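Local coordinates for protein LacI family sugar-binding transcriptional regulator (Enterococcus faecalis V583, PDB 4RK0) that binds ribose between two periplasmic-binding-protein-like lobes and probably acts as a DNA-binding transcriptional regulator of the LacI family, at residues T57-I60 with G66-I69; P172-T177 with E206-I211; K202-D207 with V222-T227; A241-E246 with E256-P261. All coordinates share one frame; numbering follows the deposited sequence.

In the fold
Interactions 1 and 4 belong to the lobe with the mixed sheet, interactions 2 and 3 to the lobe with the four-stranded parallel sheet, on opposite sides of the chain's centre. Interaction 1 is fully buried and entirely apolar on the side-chain level; interaction 4 sets helix 233-249 against the same sheet, touches interaction 1 through Leu244 and Val68, and mixes a leucine with polar chain ends. The other pair, with centres about 11 Å apart, meets around strand 209-211 and shares Glu206 and Asp207. There interaction 2 is buried but ends in a water bridge, whereas interaction 3 is a surface contact of two loops, made of one isoleucine and two prolines.

Interaction 1: residues T57-I60 with G66-I69; sequences TELI and GFVI
Ile60 lays its CD1 methyl over the Phe67 ring, a CH-pi contact that joins the segment 57-60, which carries on from helix 54-59, to strand 66-69 in an alpha/beta lobe of the periplasmic-binding-protein type. The methyl stands 4.0 Å from the ring centroid and 5° off the ring normal, hence almost exactly above the middle of that face. With CG1 of Ile60 anti to its backbone N (chi1 -156°), the branch carrying CD1 extends to the strand, where it also meets Ile69 CD1 at 4.0 Å; those two isoleucines cross at about a right angle. This cluster is the tightly packed part, and helix 76-86 adds Leu83 against Phe67 and Ile79 against Ile69. Leu59 meets the ring less closely: its CG is 4.5 Å from Phe67 CE1, and its side chain also packs on Ile41 and Cys43 of strand 39-44 and on Ile39 of the second subunit. The solvent side of the helix starts one residue earlier, where Glu58 is exposed and poorly ordered. Besides the methyl over its face, the Phe67 ring has a backbone neighbour at its edge: Leu59 O lies near the ring plane, 3.4 Å from Phe67 CZ.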
# COMPACT_ATOMS: atom_id res chain seq x y z
N THR A 57 7.39 -22.37 2.87
CA THR A 57 7.74 -23.73 2.44
C THR A 57 6.51 -24.61 2.27
O THR A 57 6.47 -25.45 1.38
CB THR A 57 8.78 -24.39 3.41
OG1 THR A 57 8.32 -24.30 4.77
CG2 THR A 57 10.10 -23.70 3.30
N GLU A 58 5.48 -24.41 3.08
CA GLU A 58 4.25 -25.18 2.92
C GLU A 58 3.40 -24.66 1.76
O GLU A 58 2.71 -25.43 1.09
CB GLU A 58 3.44 -25.13 4.21
CG GLU A 58 2.68 -26.41 4.52
CD GLU A 58 2.62 -26.70 6.00
OE1 GLU A 58 2.46 -25.74 6.79
OE2 GLU A 58 2.76 -27.88 6.38
N LEU A 59 3.46 -23.36 1.51
CA LEU A 59 2.70 -22.80 0.40
C LEU A 59 3.28 -23.23 -0.93
O LEU A 59 2.55 -23.69 -1.84
CB LEU A 59 2.59 -21.29 0.52
CG LEU A 59 1.74 -20.65 -0.58
CD1 LEU A 59 0.25 -20.82 -0.31
CD2 LEU A 59 2.08 -19.19 -0.67
N ILE A 60 4.60 -23.14 -1.07
CA ILE A 60 5.23 -23.52 -2.32
C ILE A 60 4.96 -25.00 -2.67
O ILE A 60 5.14 -25.38 -3.81
CB ILE A 60 6.75 -23.17 -2.34
CG1 ILE A 60 7.29 -22.99 -3.76
CG2 ILE A 60 7.62 -24.19 -1.59
CD1 ILE A 60 7.00 -21.63 -4.34
N GLY A 66 0.05 -22.25 -10.95
CA GLY A 66 1.30 -21.56 -11.23
C GLY A 66 1.68 -20.57 -10.13
O GLY A 66 0.83 -20.21 -9.32
N PHE A 67 2.95 -20.21 -10.10
CA PHE A 67 3.52 -19.33 -9.06
C PHE A 67 4.25 -18.14 -9.65
O PHE A 67 5.06 -18.28 -10.55
CB PHE A 67 4.55 -20.07 -8.16
CG PHE A 67 3.94 -20.90 -7.07
CD1 PHE A 67 3.44 -20.30 -5.93
CD2 PHE A 67 3.88 -22.29 -7.17
CE1 PHE A 67 2.87 -21.06 -4.91
CE2 PHE A 67 3.32 -23.06 -6.15
CZ PHE A 67 2.81 -22.44 -5.02
N VAL A 68 3.98 -16.96 -9.10
CA VAL A 68 4.83 -15.79 -9.35
C VAL A 68 5.70 -15.60 -8.09
O VAL A 68 5.14 -15.48 -7.01
CB VAL A 68 3.97 -14.50 -9.51
CG1 VAL A 68 4.85 -13.30 -9.77
CG2 VAL A 68 2.95 -14.68 -10.64
N ILE A 69 7.01 -15.54 -8.27
CA ILE A 69 7.98 -15.53 -7.16
C ILE A 69 8.84 -14.28 -7.25
O ILE A 69 9.69 -14.13 -8.10
CB ILE A 69 8.85 -16.83 -7.08
CG1 ILE A 69 7.94 -18.06 -6.97
CG2 ILE A 69 9.79 -16.73 -5.87
CD1 ILE A 69 8.59 -19.40 -7.23

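Interaction 2: residues P172-T177 with E206-I211; sequences PEILKT and EDYSII
Tyr208 has CG anti to its carbonyl carbon (chi1 -66°) with the ring plane turned at right angles to the CA-CB-CG plane (chi2 90°), while Ile174 places CG2 anti to its own backbone N; these settings bring the ring's outer end against Ile174 and Leu175 of helix 164-175. Ile174 CG2 touches Tyr208 CE2 at 3.8 Å, the two side chains running past each other in opposite directions. Leu175 lies transverse to the tyrosine, and its CD2 is 4.0 Å from Tyr208 CE1 and 3.4 Å from Tyr208 OH. Both methyls approach the ring obliquely. Leu197 of helix 187-199 touches Leu175 as well as Tyr208, so three elements of the parallel-sheet lobe converge here, just ahead of strand 209-211. The turn 174-177 is tied by Ile174 O, which accepts from Thr177 N at 3.0 Å and from Thr177 OG1 at 2.8 Å, the hydroxyl bond lying in the carbonyl plane on a lone pair. A water accepts from Tyr208 OH at 2.8 Å and donates to Thr177 O at 2.7 Å. The phenol thus keeps a polar partner at the end of an otherwise apolar contact, and the water carries its hydrogen bonding on to the backbone of Thr177.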
# COMPACT_ATOMS: atom_id res chain seq x y z
N PRO A 172 20.72 10.40 11.40
CA PRO A 172 21.82 10.83 12.30
C PRO A 172 23.22 10.61 11.72
O PRO A 172 24.08 11.48 11.82
CB PRO A 172 21.57 9.99 13.58
CG PRO A 172 20.09 9.75 13.58
CD PRO A 172 19.65 9.68 12.13
N GLU A 173 23.45 9.47 11.07
CA GLU A 173 24.75 9.22 10.48
C GLU A 173 25.00 10.18 9.31
O GLU A 173 26.09 10.74 9.17
CB GLU A 173 24.89 7.76 10.06
CG GLU A 173 25.70 6.90 11.03
CD GLU A 173 27.19 6.94 10.73
OE1 GLU A 173 27.57 6.67 9.57
OE2 GLU A 173 27.98 7.25 11.66
N ILE A 174 24.00 10.42 8.49
CA ILE A 174 24.18 11.36 7.36
C ILE A 174 24.59 12.76 7.81
O ILE A 174 25.42 13.43 7.18
CB ILE A 174 22.89 11.46 6.54
CG1 ILE A 174 22.60 10.11 5.88
CG2 ILE A 174 23.00 12.54 5.49
CD1 ILE A 174 21.17 9.94 5.41
N LEU A 175 23.99 13.20 8.90
CA LEU A 175 24.28 14.53 9.42
C LEU A 175 25.72 14.70 9.90
O LEU A 175 26.21 15.82 9.98
CB LEU A 175 23.30 14.87 10.52
CG LEU A 175 21.84 15.00 10.08
CD1 LEU A 175 21.02 15.26 11.34
CD2 LEU A 175 21.63 16.08 9.02
N LYS A 176 26.41 13.59 10.18
CA LYS A 176 27.82 13.63 10.54
C LYS A 176 28.76 13.74 9.34
O LYS A 176 29.94 13.95 9.53
CB LYS A 176 28.19 12.38 11.35
CG LYS A 176 27.68 12.38 12.78
CD LYS A 176 28.06 11.08 13.49
CE LYS A 176 27.78 11.14 14.98
NZ LYS A 176 26.32 11.07 15.26
N THR A 177 28.24 13.61 8.12
CA THR A 177 29.09 13.54 6.91
C THR A 177 29.14 14.90 6.23
O THR A 177 28.39 15.80 6.59
CB THR A 177 28.53 12.54 5.86
OG1 THR A 177 27.37 13.11 5.22
CG2 THR A 177 28.15 11.20 6.46
N GLU A 206 17.62 22.56 -0.37
CA GLU A 206 18.61 23.59 0.02
C GLU A 206 19.78 23.02 0.81
O GLU A 206 20.92 23.47 0.59
CB GLU A 206 17.98 24.75 0.81
CG GLU A 206 17.11 25.67 -0.02
CD GLU A 206 15.73 25.11 -0.32
OE1 GLU A 206 15.35 24.03 0.21
OE2 GLU A 206 15.00 25.76 -1.09
N ASP A 207 19.52 22.10 1.74
CA ASP A 207 20.60 21.44 2.48
C ASP A 207 21.01 20.10 1.88
O ASP A 207 22.20 19.80 1.83
CB ASP A 207 20.22 21.23 3.95
CG ASP A 207 20.05 22.54 4.69
OD1 ASP A 207 20.82 23.47 4.40
OD2 ASP A 207 19.14 22.65 5.54
N TYR A 208 20.04 19.29 1.46
CA TYR A 208 20.34 18.01 0.84
C TYR A 208 19.48 17.79 -0.37
O TYR A 208 18.29 18.03 -0.33
CB TYR A 208 20.11 16.86 1.80
CG TYR A 208 21.04 16.83 2.97
CD1 TYR A 208 20.72 17.50 4.14
CD2 TYR A 208 22.23 16.12 2.92
CE1 TYR A 208 21.57 17.48 5.23
CE2 TYR A 208 23.08 16.09 4.01
CZ TYR A 208 22.74 16.76 5.17
OH TYR A 208 23.57 16.74 6.26
N SER A 209 20.13 17.34 -1.43
CA SER A 209 19.48 16.90 -2.65
C SER A 209 19.28 15.43 -2.47
O SER A 209 20.21 14.71 -2.06
CB SER A 209 20.39 17.17 -3.87
OG SER A 209 20.35 18.53 -4.28
N ILE A 210 18.05 14.97 -2.75
CA ILE A 210 17.71 13.58 -2.66
C ILE A 210 17.06 13.08 -3.93
O ILE A 210 16.14 13.70 -4.45
CB ILE A 210 16.71 13.32 -1.50
CG1 ILE A 210 17.33 13.83 -0.19
CG2 ILE A 210 16.33 11.84 -1.43
CD1 ILE A 210 16.47 13.69 1.04
N ILE A 211 17.50 11.90 -4.36
CA ILE A 211 16.86 11.15 -5.44
C ILE A 211 16.52 9.75 -4.95
O ILE A 211 17.36 9.06 -4.32
CB ILE A 211 17.75 11.04 -6.72
CG1 ILE A 211 17.04 10.25 -7.83
CG2 ILE A 211 19.09 10.40 -6.42
CD1 ILE A 211 17.60 10.53 -9.21
O HOH W 1 26.19 16.43 5.24

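Interaction 3: residues K202-D207 with V222-T227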
# COMPACT_ATOMS: atom_id res chain seq x y z
N LYS A 202 16.60 20.46 8.57
CA LYS A 202 17.40 20.52 7.35
C LYS A 202 16.45 20.56 6.18
O LYS A 202 15.43 19.89 6.16
CB LYS A 202 18.37 19.34 7.27
CG LYS A 202 19.24 19.19 8.49
CD LYS A 202 20.11 20.40 8.74
CE LYS A 202 21.05 20.09 9.90
NZ LYS A 202 21.89 21.26 10.28
N LYS A 203 16.77 21.40 5.22
CA LYS A 203 15.93 21.62 4.08
C LYS A 203 16.30 20.75 2.87
O LYS A 203 17.46 20.44 2.66
CB LYS A 203 15.99 23.08 3.67
CG LYS A 203 15.36 24.07 4.63
CD LYS A 203 15.35 25.46 4.01
CE LYS A 203 14.79 26.54 4.93
NZ LYS A 203 15.87 27.20 5.71
N ILE A 204 15.29 20.38 2.10
CA ILE A 204 15.46 19.69 0.83
C ILE A 204 14.80 20.56 -0.24
O ILE A 204 13.60 20.81 -0.16
CB ILE A 204 14.75 18.32 0.88
CG1 ILE A 204 15.33 17.42 1.97
CG2 ILE A 204 14.75 17.65 -0.50
CD1 ILE A 204 14.34 16.38 2.48
N PRO A 205 15.53 21.00 -1.27
CA PRO A 205 16.91 20.57 -1.61
C PRO A 205 17.99 21.53 -1.15
O PRO A 205 19.16 21.34 -1.50
CB PRO A 205 16.87 20.56 -3.13
CG PRO A 205 15.95 21.69 -3.47
CD PRO A 205 14.88 21.65 -2.42
N GLU A 206 17.62 22.56 -0.37
CA GLU A 206 18.61 23.59 0.02
C GLU A 206 19.78 23.02 0.81
O GLU A 206 20.92 23.47 0.59
CB GLU A 206 17.98 24.75 0.81
CG GLU A 206 17.11 25.67 -0.02
CD GLU A 206 15.73 25.11 -0.32
OE1 GLU A 206 15.35 24.03 0.21
OE2 GLU A 206 15.00 25.76 -1.09
N ASP A 207 19.52 22.10 1.74
CA ASP A 207 20.60 21.44 2.48
C ASP A 207 21.01 20.10 1.88
O ASP A 207 22.20 19.80 1.83
CB ASP A 207 20.22 21.23 3.95
CG ASP A 207 20.05 22.54 4.69
OD1 ASP A 207 20.82 23.47 4.40
OD2 ASP A 207 19.14 22.65 5.54
N VAL A 222 4.72 14.24 -1.24
CA VAL A 222 5.68 14.69 -0.24
C VAL A 222 6.18 16.09 -0.64
O VAL A 222 5.94 16.54 -1.76
CB VAL A 222 6.79 13.68 -0.05
CG1 VAL A 222 6.21 12.43 0.61
CG2 VAL A 222 7.48 13.30 -1.38
N SER A 223 6.88 16.74 0.28
CA SER A 223 7.32 18.12 0.11
C SER A 223 8.79 18.21 0.39
O SER A 223 9.24 17.94 1.51
CB SER A 223 6.55 19.07 1.04
OG SER A 223 5.40 19.56 0.37
N PRO A 224 9.58 18.52 -0.64
CA PRO A 224 9.12 18.75 -2.01
C PRO A 224 8.86 17.46 -2.80
O PRO A 224 9.32 16.41 -2.38
CB PRO A 224 10.31 19.51 -2.62
CG PRO A 224 11.48 18.89 -1.94
CD PRO A 224 11.04 18.53 -0.53
N PRO A 225 8.16 17.55 -3.95
CA PRO A 225 7.94 16.35 -4.75
C PRO A 225 9.29 15.70 -5.09
O PRO A 225 10.27 16.41 -5.42
CB PRO A 225 7.19 16.85 -5.97
CG PRO A 225 6.46 18.05 -5.47
CD PRO A 225 7.29 18.66 -4.40
N LEU A 226 9.30 14.37 -5.00
CA LEU A 226 10.54 13.57 -5.01
C LEU A 226 10.94 13.15 -6.44
O LEU A 226 10.17 12.51 -7.19
CB LEU A 226 10.37 12.33 -4.11
CG LEU A 226 11.52 11.32 -4.09
CD1 LEU A 226 12.77 11.95 -3.48
CD2 LEU A 226 11.10 10.08 -3.31
N THR A 227 12.17 13.55 -6.77
CA THR A 227 12.87 13.17 -7.98
C THR A 227 13.26 11.74 -7.77
O THR A 227 13.78 11.39 -6.69
CB THR A 227 14.11 14.06 -8.18
OG1 THR A 227 13.69 15.40 -8.47
CG2 THR A 227 15.00 13.56 -9.33
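Two irregular backbones come closest at Ile204 and Pro224, whose CA atoms are 7.0 Å apart, and in each a cis peptide bond sets the local path, before Pro205 in one loop and before Pro224 in the other. Ile204 and Pro224 carry the contact, their side chains set across each other. Having CG2 anti to its backbone N, Ile204 puts that methyl against the CG-CD side of the proline ring, 3.8 Å from both Pro224 CG and Pro224 CD. The carbonyl beside it comes nearer still: Ile204 O lies 3.4 Å from both Pro224 CG and Pro224 CD, so this side of the pyrrolidine packs on main chain as well as side chain. Pro205 is a lesser neighbour, its CD lying 4.4 Å from Pro224 CG. In the parallel-sheet lobe of this periplasmic-binding-protein fold, the 202-207 loop leads from helix 187-199 into strand 209-211, and the 222-227 loop follows that strand on the way to strand 228-230 of the other lobe's sheet. Tyr194 of that helix touches both loops: it packs on Ile204, and its OH is hydrogen-bonded to Pro224 O. The first loop is also closed on itself. Asp207 N bonds to Lys203 O at 2.8 Å, and Lys203 N donates nearly straight (174°) to Asp207 OD2 at 2.7 Å, meeting the carboxylate on its anti side and 30° out of its plane.

Interaction 4: residues A241-E246 with E256-P261; sequences ATLLLE and EEQTLP
A helix-on-sheet contact of the mixed-sheet lobe is made where Leu243, on helix 233-249, points at the start of strand 257-265. The CA atoms of Leu243 and Glu256 come within 8.2 Å. Leu243 is the buried member, and its two methyls differ in their nearest partners. Leu243 CD2 lies 3.4 Å from Glu256 OE1, and Leu243 CD1 lies 3.6 Å from Gln258 NE2; the latter nitrogen is also 4.0 Å from Leu243 CD2, so the amide end sits by the fork of the leucine. The leucine runs transverse to the glutamate and oblique to the glutamine. Glu256 reaches over because CG is anti to its backbone N (chi1 -165°) and the chain stays extended beyond it. Gln258 is likewise extended but starts with CG anti to the carbonyl carbon. Leu243 also packs on Ile91 of strand 90-93, and Gln258 also touches Thr239, one helical turn before Leu243. Backbone bonds from Glu256 and Gln258 to Ala104 fasten this end of the strand to its neighbour 103-107. At the partly exposed margin, Glu246 OE1 and Glu256 OE1 are 4.3 Å apart. Lys253, in the connection between the two segments, forms a salt bridge with Glu256 OE1 and a long, weak ion pair with Glu246 OE1. Its positive charge would be expected to offset the repulsion between the two carboxylates. With no hydrogen bond crossing between helix and strand here, the direct contact rests on van der Waals packing of leucine methyls against polar chain ends.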
# COMPACT_ATOMS: atom_id res chain seq x y z
N ALA A 241 2.26 -11.83 -15.20
CA ALA A 241 1.09 -12.71 -15.22
C ALA A 241 0.88 -13.25 -16.62
O ALA A 241 0.49 -14.41 -16.80
CB ALA A 241 -0.15 -11.97 -14.76
N THR A 242 1.13 -12.41 -17.61
CA THR A 242 0.80 -12.78 -18.99
C THR A 242 1.70 -13.92 -19.37
O THR A 242 1.23 -14.92 -19.90
CB THR A 242 0.95 -11.59 -19.95
OG1 THR A 242 -0.01 -10.58 -19.57
CG2 THR A 242 0.67 -12.00 -21.40
N LEU A 243 2.99 -13.76 -19.10
CA LEU A 243 3.94 -14.82 -19.40
C LEU A 243 3.68 -16.09 -18.64
O LEU A 243 3.87 -17.17 -19.19
CB LEU A 243 5.36 -14.34 -19.17
CG LEU A 243 5.92 -13.37 -20.20
CD1 LEU A 243 7.36 -13.11 -19.85
CD2 LEU A 243 5.81 -13.90 -21.62
N LEU A 244 3.20 -16.00 -17.40
CA LEU A 244 2.92 -17.21 -16.64
C LEU A 244 1.72 -17.92 -17.21
O LEU A 244 1.73 -19.13 -17.35
CB LEU A 244 2.70 -16.92 -15.15
CG LEU A 244 2.36 -18.11 -14.25
CD1 LEU A 244 3.47 -19.16 -14.26
CD2 LEU A 244 2.15 -17.60 -12.82
N LEU A 245 0.67 -17.18 -17.52
CA LEU A 245 -0.52 -17.82 -18.09
C LEU A 245 -0.23 -18.47 -19.45
O LEU A 245 -0.88 -19.46 -19.83
CB LEU A 245 -1.67 -16.83 -18.18
CG LEU A 245 -2.40 -16.57 -16.86
CD1 LEU A 245 -3.51 -15.55 -17.08
CD2 LEU A 245 -2.98 -17.84 -16.26
N GLU A 246 0.76 -17.93 -20.16
CA GLU A 246 1.19 -18.52 -21.42
C GLU A 246 1.82 -19.88 -21.22
O GLU A 246 1.66 -20.75 -22.06
CB GLU A 246 2.21 -17.63 -22.13
CG GLU A 246 1.63 -16.58 -23.06
CD GLU A 246 2.67 -15.60 -23.58
OE1 GLU A 246 3.89 -15.83 -23.40
OE2 GLU A 246 2.28 -14.57 -24.16
N GLU A 256 11.65 -17.49 -21.13
CA GLU A 256 11.69 -16.12 -21.60
C GLU A 256 12.10 -15.20 -20.46
O GLU A 256 11.58 -15.30 -19.35
CB GLU A 256 10.31 -15.72 -22.15
CG GLU A 256 10.33 -14.45 -22.99
CD GLU A 256 9.10 -14.27 -23.88
OE1 GLU A 256 8.14 -15.08 -23.80
OE2 GLU A 256 9.10 -13.31 -24.67
N GLU A 257 13.07 -14.35 -20.73
CA GLU A 257 13.51 -13.39 -19.75
C GLU A 257 13.58 -12.00 -20.38
O GLU A 257 14.45 -11.71 -21.20
CB GLU A 257 14.82 -13.87 -19.10
CG GLU A 257 16.08 -13.05 -19.35
CD GLU A 257 17.17 -13.38 -18.35
OE1 GLU A 257 17.22 -14.54 -17.88
OE2 GLU A 257 17.98 -12.47 -18.03
N GLN A 258 12.62 -11.14 -20.01
CA GLN A 258 12.55 -9.77 -20.52
C GLN A 258 13.01 -8.75 -19.48
O GLN A 258 12.80 -8.96 -18.30
CB GLN A 258 11.11 -9.39 -20.83
CG GLN A 258 10.34 -10.38 -21.67
CD GLN A 258 9.00 -9.80 -22.08
OE1 GLN A 258 8.84 -8.58 -22.15
NE2 GLN A 258 8.04 -10.67 -22.38
N THR A 259 13.60 -7.67 -19.93
CA THR A 259 13.91 -6.52 -19.09
C THR A 259 13.12 -5.29 -19.52
O THR A 259 13.23 -4.85 -20.66
CB THR A 259 15.40 -6.21 -19.18
OG1 THR A 259 16.11 -7.37 -18.75
CG2 THR A 259 15.79 -5.04 -18.28
N LEU A 260 12.33 -4.73 -18.61
CA LEU A 260 11.59 -3.49 -18.87
C LEU A 260 12.45 -2.28 -18.50
O LEU A 260 13.22 -2.32 -17.49
CB LEU A 260 10.26 -3.48 -18.09
CG LEU A 260 9.29 -4.65 -18.32
CD1 LEU A 260 7.99 -4.40 -17.58
CD2 LEU A 260 9.00 -4.89 -19.79
N PRO A 261 12.35 -1.20 -19.28
CA PRO A 261 13.16 -0.02 -19.09
C PRO A 261 12.70 0.86 -17.91
O PRO A 261 11.60 0.70 -17.42
CB PRO A 261 12.97 0.74 -20.41
CG PRO A 261 11.56 0.45 -20.75
CD PRO A 261 11.37 -1.00 -20.38